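Local coordinates for protein Rd1NTF2_05_I64F_A80G_T94P_D101K_L106W (Synthetic construct, PDB 6W3F) that is a de novo designed NTF2-like protein, probably made to carry a pocket, with no known natural function, at residues D28-N33 with E47-F52. Numbering follows the deposited sequence.
Sequences DQMDPN and EHAAKF
Met30, in the short strand 30-31, faces helix 46-56 at Ala49 and Ala50, and the backbones come closest at Met30 and Ala50, whose CA atoms are 7.9 Å apart. The contact sets this strand, just after helix 23-28, against helix 46-56 within the NTF2-like fold. Met30 is the one side chain of 28-33 that touches 47-52. Its CG lies opposite the carbonyl carbon (chi1 -70°), and the chain is extended beyond it, which carries the thioether to the helix surface. Met30 SD lies 3.9 Å from Ala50 CB. Met30 SD and CE both lie 3.7 Å from Ala50 N, and Met30 CE also meets Ala49 CB at 3.9 Å. The methionine end thus rests on the backbone between the two alanines as well as on their methyl groups. Met30 also touches Arg46 and Leu53 of the same helix. Past the strand, the chain turns a corner at Pro32 and Asn33. An Asx turn spans this bend, with Asn33 N bonded to Asp31 OD2 at 2.9 Å. Backbone hydrogen bonds between Gln29 and Ile109, and between Asp31 and Ile109, join the segment to strand 106-114. Cutting Met30 back to an alanine removes SD and CE, which is likely to open a gap against Ala49 and Ala50. No hydrogen bond or salt bridge joins the two segments, so their direct contact is apolar and depends on one long side chain fitting two small ones.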
loop_
_atom_site.group_PDB
_atom_site.type_symbol
_atom_site.label_atom_id
_atom_site.label_comp_id
_atom_site.label_asym_id
_atom_site.label_seq_id
_atom_site.Cartn_x
_atom_site.Cartn_y
_atom_site.Cartn_z
ATOM N N ASP A 28 -3.402 10.604 -3.707
ATOM C CA ASP A 28 -4.495 10.947 -2.809
ATOM C C ASP A 28 -4.575 10.024 -1.608
ATOM O O ASP A 28 -5.199 10.382 -0.607
ATOM C CB ASP A 28 -5.815 10.893 -3.590
ATOM C CG ASP A 28 -7.033 11.175 -2.718
ATOM O OD1 ASP A 28 -7.338 12.367 -2.476
ATOM O OD2 ASP A 28 -7.693 10.202 -2.281
ATOM N N GLN A 29 -3.977 8.842 -1.688
ATOM C CA GLN A 29 -4.030 7.900 -0.588
ATOM C C GLN A 29 -2.894 8.078 0.398
ATOM O O GLN A 29 -2.896 7.403 1.434
ATOM C CB GLN A 29 -4.019 6.482 -1.165
ATOM C CG GLN A 29 -5.162 6.173 -2.100
ATOM C CD GLN A 29 -6.523 6.331 -1.458
ATOM O OE1 GLN A 29 -6.716 5.982 -0.296
ATOM N NE2 GLN A 29 -7.474 6.878 -2.202
ATOM N N MET A 30 -1.943 8.970 0.106
ATOM C CA MET A 30 -0.704 9.082 0.858
ATOM C C MET A 30 -0.661 10.291 1.775
ATOM O O MET A 30 -1.135 11.376 1.418
ATOM C CB MET A 30 0.473 9.159 -0.115
ATOM C CG MET A 30 0.711 7.828 -0.839
ATOM S SD MET A 30 1.886 8.046 -2.105
ATOM C CE MET A 30 2.258 6.310 -2.449
ATOM N N ASP A 31 -0.049 10.110 2.944
ATOM C CA ASP A 31 0.337 11.249 3.765
ATOM C C ASP A 31 1.293 12.133 2.962
ATOM O O ASP A 31 2.042 11.629 2.114
ATOM C CB ASP A 31 1.019 10.776 5.046
ATOM C CG ASP A 31 1.187 11.877 6.065
ATOM O OD1 ASP A 31 0.262 12.077 6.868
ATOM O OD2 ASP A 31 2.257 12.514 6.118
ATOM N N PRO A 32 1.285 13.462 3.187
ATOM C CA PRO A 32 2.257 14.301 2.468
ATOM C C PRO A 32 3.689 13.896 2.738
ATOM O O PRO A 32 4.542 14.012 1.845
ATOM C CB PRO A 32 1.960 15.738 2.979
ATOM C CG PRO A 32 0.570 15.711 3.435
ATOM C CD PRO A 32 0.306 14.282 3.939
ATOM N N ASN A 33 3.992 13.417 3.942
ATOM C CA ASN A 33 5.337 12.972 4.285
ATOM C C ASN A 33 5.459 11.449 4.320
ATOM O O ASN A 33 6.266 10.929 5.089
ATOM C CB ASN A 33 5.744 13.564 5.627
ATOM C CG ASN A 33 6.078 15.040 5.517
ATOM O OD1 ASN A 33 6.762 15.445 4.604
ATOM N ND2 ASN A 33 5.556 15.839 6.423
ATOM N N GLU A 47 4.447 12.953 -3.633
ATOM C CA GLU A 47 4.632 13.028 -5.079
ATOM C C GLU A 47 5.662 12.006 -5.558
ATOM O O GLU A 47 5.438 11.289 -6.547
ATOM C CB GLU A 47 5.026 14.453 -5.474
ATOM C CG GLU A 47 5.397 14.615 -6.930
ATOM C CD GLU A 47 6.836 14.230 -7.188
ATOM O OE1 GLU A 47 7.684 14.500 -6.309
ATOM O OE2 GLU A 47 7.117 13.642 -8.257
ATOM N N HIS A 48 6.811 11.925 -4.874
ATOM C CA HIS A 48 7.839 10.967 -5.285
ATOM C C HIS A 48 7.367 9.529 -5.100
ATOM O O HIS A 48 7.556 8.686 -5.983
ATOM C CB HIS A 48 9.127 11.189 -4.496
ATOM C CG HIS A 48 9.728 12.543 -4.695
ATOM N ND1 HIS A 48 9.488 13.596 -3.840
ATOM C CD2 HIS A 48 10.540 13.022 -5.666
ATOM C CE1 HIS A 48 10.133 14.668 -4.274
ATOM N NE2 HIS A 48 10.783 14.343 -5.377
ATOM N N ALA A 49 6.746 9.231 -3.954
ATOM C CA ALA A 49 6.362 7.858 -3.647
ATOM C C ALA A 49 5.312 7.339 -4.617
ATOM O O ALA A 49 5.382 6.188 -5.073
ATOM C CB ALA A 49 5.836 7.777 -2.213
ATOM N N ALA A 50 4.290 8.147 -4.894
ATOM C CA ALA A 50 3.244 7.725 -5.818
ATOM C C ALA A 50 3.820 7.438 -7.198
ATOM O O ALA A 50 3.576 6.377 -7.777
ATOM C CB ALA A 50 2.163 8.803 -5.915
ATOM N N LYS A 51 4.574 8.388 -7.752
ATOM C CA LYS A 51 5.239 8.149 -9.025
ATOM C C LYS A 51 6.024 6.844 -8.989
ATOM O O LYS A 51 5.890 6.002 -9.876
ATOM C CB LYS A 51 6.165 9.319 -9.360
ATOM C CG LYS A 51 6.905 9.181 -10.688
ATOM C CD LYS A 51 7.940 10.284 -10.840
ATOM N N PHE A 52 6.862 6.667 -7.969
ATOM C CA PHE A 52 7.758 5.523 -7.958
ATOM C C PHE A 52 6.967 4.229 -7.869
ATOM O O PHE A 52 7.193 3.303 -8.654
ATOM C CB PHE A 52 8.742 5.642 -6.797
ATOM C CG PHE A 52 9.609 4.449 -6.625
ATOM C CD1 PHE A 52 10.640 4.181 -7.516
ATOM C CD2 PHE A 52 9.398 3.593 -5.569
ATOM C CE1 PHE A 52 11.438 3.065 -7.352
ATOM C CE2 PHE A 52 10.187 2.473 -5.406
ATOM C CZ PHE A 52 11.210 2.211 -6.295
#